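Local coordinates for deoxy-D-mannose-octulosonate 8-phosphate phosphatase (Haemophilus influenzae Rd, PDB 1K1E), which hydrolyses 3-deoxy-D-manno-octulosonate 8-phosphate to 3-deoxy-D-manno-octulosonate and inorganic phosphate, a step of lipopolysaccharide biosynthesis, at residues V38-D49 with F171-Q180. Sequence-based numbering, arbitrary orientation.
Sequences VRDGLGIKMLMD and FLKSVKSMGQ
M178 packs along L42, K45, M46 and D49 of helix 38-49, and its atoms meet the helix one after another. M178 CB rests on L42 CD1 at 3.8 Å. A bend at chi2 (-67°) swings M178 SD to within 3.7 Å of M46 CG and against L42 CD1; the turn about CG-SD (chi3 111°) then sends CE to the helix backbone. M178 CE ends against D49 CB at 3.5 Å, close to K45 O. M46, extended beyond CG, brings M46 CE to the edge of the F171 ring, near the ring plane, 4.0 Å from F171 CD1. At the end of the helix S174 OG donates to D49 OD1 (2.8 Å), on the syn side and 33° out of the carboxylate plane. K45 O is bridged to S177 O by a water that donates to both. Bent at chi2 and chi3, K45 passes CG and CD along G179 O and brings K45 CE to 3.3 Å from both S177 O and G179 O; its ammonium bonds to L72 O. Beside the first turn, the amide of the C-terminal residue Q180 sets OE1 against G41 CA, while Q180 NE2 gives V38 O a weak bond (3.4 Å); OE1 is held by R68. By similarity V38, G41, K45 and R68 belong to the substrate site, so the C-terminal tail probably borders that pocket. In this HAD-type fold, helix 38-49 runs from strand 30-37 towards strand 53-58 of the parallel sheet. The tail after helix 168-174 follows it from last turn to first, with helix 147-158 against L42 and M46, helix 63-72 beside Q180, and L24 of the second subunit packed on Q180.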
loop_
_atom_site.group_PDB
_atom_site.type_symbol
_atom_site.label_atom_id
_atom_site.label_comp_id
_atom_site.label_asym_id
_atom_site.label_seq_id
_atom_site.Cartn_x
_atom_site.Cartn_y
_atom_site.Cartn_z
ATOM N N VAL A 38 4.650 -11.894 -3.606
ATOM C CA VAL A 38 5.009 -12.963 -4.538
ATOM C C VAL A 38 6.476 -13.411 -4.436
ATOM O O VAL A 38 6.741 -14.601 -4.576
ATOM C CB VAL A 38 4.701 -12.518 -5.959
ATOM C CG1 VAL A 38 5.677 -11.382 -6.380
ATOM C CG2 VAL A 38 4.713 -13.708 -6.903
ATOM N N ARG A 39 7.420 -12.476 -4.222
ATOM C CA ARG A 39 8.805 -12.932 -4.185
ATOM C C ARG A 39 9.127 -13.719 -2.878
ATOM O O ARG A 39 10.051 -14.552 -2.853
ATOM C CB ARG A 39 9.765 -11.792 -4.400
ATOM C CG ARG A 39 9.451 -11.001 -5.734
ATOM C CD ARG A 39 10.613 -10.094 -6.232
ATOM N NE ARG A 39 10.712 -8.895 -5.392
ATOM C CZ ARG A 39 9.987 -7.789 -5.600
ATOM N NH1 ARG A 39 9.098 -7.676 -6.592
ATOM N NH2 ARG A 39 10.171 -6.766 -4.807
ATOM N N ASP A 40 8.399 -13.443 -1.788
ATOM C CA ASP A 40 8.559 -14.283 -0.604
ATOM C C ASP A 40 8.130 -15.764 -0.947
ATOM O O ASP A 40 8.750 -16.750 -0.510
ATOM C CB ASP A 40 7.630 -13.825 0.516
ATOM C CG ASP A 40 8.123 -12.522 1.217
ATOM O OD1 ASP A 40 9.322 -12.240 1.146
ATOM O OD2 ASP A 40 7.334 -11.820 1.882
ATOM N N GLY A 41 7.009 -15.874 -1.634
ATOM C CA GLY A 41 6.516 -17.186 -1.969
ATOM C C GLY A 41 7.545 -17.907 -2.808
ATOM O O GLY A 41 7.729 -19.095 -2.633
ATOM N N LEU A 42 8.214 -17.235 -3.725
ATOM C CA LEU A 42 9.234 -17.945 -4.475
ATOM C C LEU A 42 10.439 -18.313 -3.576
ATOM O O LEU A 42 11.043 -19.369 -3.737
ATOM C CB LEU A 42 9.717 -17.104 -5.656
ATOM C CG LEU A 42 10.781 -17.760 -6.517
ATOM C CD1 LEU A 42 10.179 -19.069 -7.045
ATOM C CD2 LEU A 42 11.207 -16.870 -7.645
ATOM N N GLY A 43 10.773 -17.442 -2.625
ATOM C CA GLY A 43 11.869 -17.738 -1.718
ATOM C C GLY A 43 11.533 -18.992 -0.899
ATOM O O GLY A 43 12.434 -19.820 -0.579
ATOM N N ILE A 44 10.271 -19.099 -0.482
ATOM C CA ILE A 44 9.817 -20.229 0.313
ATOM C C ILE A 44 9.993 -21.494 -0.511
ATOM O O ILE A 44 10.525 -22.487 -0.006
ATOM C CB ILE A 44 8.352 -20.001 0.707
ATOM C CG1 ILE A 44 8.304 -19.047 1.913
ATOM C CG2 ILE A 44 7.674 -21.285 1.086
ATOM C CD1 ILE A 44 6.905 -18.411 2.098
ATOM N N LYS A 45 9.596 -21.460 -1.788
ATOM C CA LYS A 45 9.744 -22.672 -2.608
ATOM C C LYS A 45 11.228 -23.000 -2.805
ATOM O O LYS A 45 11.595 -24.176 -2.894
ATOM C CB LYS A 45 9.127 -22.514 -4.010
ATOM C CG LYS A 45 7.670 -22.066 -4.003
ATOM C CD LYS A 45 6.826 -22.999 -3.120
ATOM C CE LYS A 45 6.803 -24.461 -3.632
ATOM N NZ LYS A 45 6.160 -25.386 -2.622
ATOM N N MET A 46 12.053 -21.947 -2.960
ATOM C CA MET A 46 13.477 -22.175 -3.179
ATOM C C MET A 46 14.039 -22.866 -1.972
ATOM O O MET A 46 14.858 -23.761 -2.079
ATOM C CB MET A 46 14.188 -20.841 -3.455
ATOM C CG MET A 46 13.892 -20.349 -4.821
ATOM S SD MET A 46 14.452 -18.687 -5.050
ATOM C CE MET A 46 14.490 -18.607 -6.970
ATOM N N LEU A 47 13.605 -22.445 -0.791
ATOM C CA LEU A 47 14.125 -23.099 0.377
ATOM C C LEU A 47 13.792 -24.571 0.432
ATOM O O LEU A 47 14.676 -25.398 0.620
ATOM C CB LEU A 47 13.619 -22.451 1.685
ATOM C CG LEU A 47 14.113 -21.009 1.987
ATOM C CD1 LEU A 47 13.525 -20.494 3.309
ATOM C CD2 LEU A 47 15.666 -20.990 2.117
ATOM N N MET A 48 12.522 -24.868 0.246
ATOM C CA MET A 48 12.077 -26.250 0.321
ATOM C C MET A 48 12.819 -27.097 -0.703
ATOM O O MET A 48 13.222 -28.240 -0.429
ATOM C CB MET A 48 10.575 -26.223 0.112
ATOM C CG MET A 48 9.843 -25.419 1.201
ATOM S SD MET A 48 8.002 -25.360 1.125
ATOM C CE MET A 48 7.787 -25.749 -0.407
ATOM N N ASP A 49 13.006 -26.539 -1.889
ATOM C CA ASP A 49 13.725 -27.221 -2.977
ATOM C C ASP A 49 15.200 -27.510 -2.600
ATOM O O ASP A 49 15.767 -28.515 -3.045
ATOM C CB ASP A 49 13.628 -26.378 -4.248
ATOM C CG ASP A 49 14.438 -26.940 -5.428
ATOM O OD1 ASP A 49 15.523 -26.385 -5.777
ATOM O OD2 ASP A 49 13.982 -27.947 -6.017
ATOM N N PHE A 171 17.872 -21.588 -12.217
ATOM C CA PHE A 171 16.451 -21.514 -11.917
ATOM C C PHE A 171 15.697 -22.602 -12.656
ATOM O O PHE A 171 14.820 -23.288 -12.086
ATOM C CB PHE A 171 15.889 -20.142 -12.312
ATOM C CG PHE A 171 14.422 -20.002 -12.031
ATOM C CD1 PHE A 171 13.962 -19.749 -10.748
ATOM C CD2 PHE A 171 13.494 -20.242 -13.034
ATOM C CE1 PHE A 171 12.571 -19.760 -10.482
ATOM C CE2 PHE A 171 12.133 -20.246 -12.783
ATOM C CZ PHE A 171 11.660 -20.013 -11.513
ATOM N N LEU A 172 16.013 -22.725 -13.948
ATOM C CA LEU A 172 15.349 -23.708 -14.774
ATOM C C LEU A 172 15.555 -25.130 -14.267
ATOM O O LEU A 172 14.660 -25.933 -14.336
ATOM C CB LEU A 172 15.762 -23.546 -16.246
ATOM C CG LEU A 172 15.197 -22.236 -16.862
ATOM C CD1 LEU A 172 15.821 -22.003 -18.237
ATOM C CD2 LEU A 172 13.636 -22.279 -16.949
ATOM N N LYS A 173 16.711 -25.428 -13.707
ATOM C CA LYS A 173 16.919 -26.771 -13.170
ATOM C C LYS A 173 15.898 -27.112 -12.078
ATOM O O LYS A 173 15.546 -28.301 -11.883
ATOM C CB LYS A 173 18.321 -26.856 -12.584
ATOM C CG LYS A 173 19.433 -26.642 -13.593
ATOM C CD LYS A 173 20.721 -27.221 -13.024
ATOM C CE LYS A 173 21.648 -27.753 -14.070
ATOM N NZ LYS A 173 22.822 -26.858 -14.120
ATOM N N SER A 174 15.375 -26.072 -11.409
ATOM C CA SER A 174 14.439 -26.278 -10.293
ATOM C C SER A 174 13.003 -25.823 -10.516
ATOM O O SER A 174 12.161 -26.014 -9.633
ATOM C CB SER A 174 14.947 -25.564 -9.038
ATOM O OG SER A 174 16.103 -26.182 -8.482
ATOM N N VAL A 175 12.706 -25.283 -11.695
ATOM C CA VAL A 175 11.379 -24.731 -11.996
ATOM C C VAL A 175 10.192 -25.644 -11.675
ATOM O O VAL A 175 9.143 -25.160 -11.216
ATOM C CB VAL A 175 11.305 -24.269 -13.461
ATOM C CG1 VAL A 175 11.293 -25.478 -14.396
ATOM C CG2 VAL A 175 10.081 -23.352 -13.647
ATOM N N LYS A 176 10.333 -26.956 -11.900
ATOM C CA LYS A 176 9.199 -27.856 -11.606
ATOM C C LYS A 176 8.682 -27.668 -10.164
ATOM O O LYS A 176 7.509 -27.961 -9.855
ATOM C CB LYS A 176 9.595 -29.337 -11.830
ATOM N N SER A 177 9.544 -27.137 -9.291
ATOM C CA SER A 177 9.169 -26.947 -7.881
ATOM C C SER A 177 8.929 -25.516 -7.420
ATOM O O SER A 177 8.696 -25.279 -6.238
ATOM C CB SER A 177 10.254 -27.596 -7.017
ATOM O OG SER A 177 10.458 -28.919 -7.488
ATOM N N MET A 178 8.939 -24.566 -8.352
ATOM C CA MET A 178 8.789 -23.152 -8.004
ATOM C C MET A 178 7.372 -22.520 -8.094
ATOM O O MET A 178 7.238 -21.285 -8.077
ATOM C CB MET A 178 9.766 -22.329 -8.862
ATOM C CG MET A 178 11.229 -22.761 -8.751
ATOM S SD MET A 178 11.930 -22.450 -7.122
ATOM C CE MET A 178 12.144 -24.156 -6.512
ATOM N N GLY A 179 6.322 -23.344 -8.171
ATOM C CA GLY A 179 4.986 -22.760 -8.249
ATOM C C GLY A 179 4.467 -22.396 -6.864
ATOM O O GLY A 179 4.943 -22.952 -5.884
ATOM N N GLN A 180 3.530 -21.448 -6.755
ATOM C CA GLN A 180 2.957 -21.138 -5.430
ATOM C C GLN A 180 1.450 -21.101 -5.490
ATOM O O GLN A 180 0.876 -20.432 -4.592
ATOM C CB GLN A 180 3.448 -19.800 -4.865
ATOM C CG GLN A 180 3.093 -18.568 -5.646
ATOM C CD GLN A 180 4.034 -17.451 -5.251
ATOM O OE1 GLN A 180 3.795 -16.753 -4.255
ATOM N NE2 GLN A 180 5.148 -17.309 -5.991
ATOM O OXT GLN A 180 0.874 -21.750 -6.406
HETATM O O HOH W 1 9.974 -26.187 -3.672
#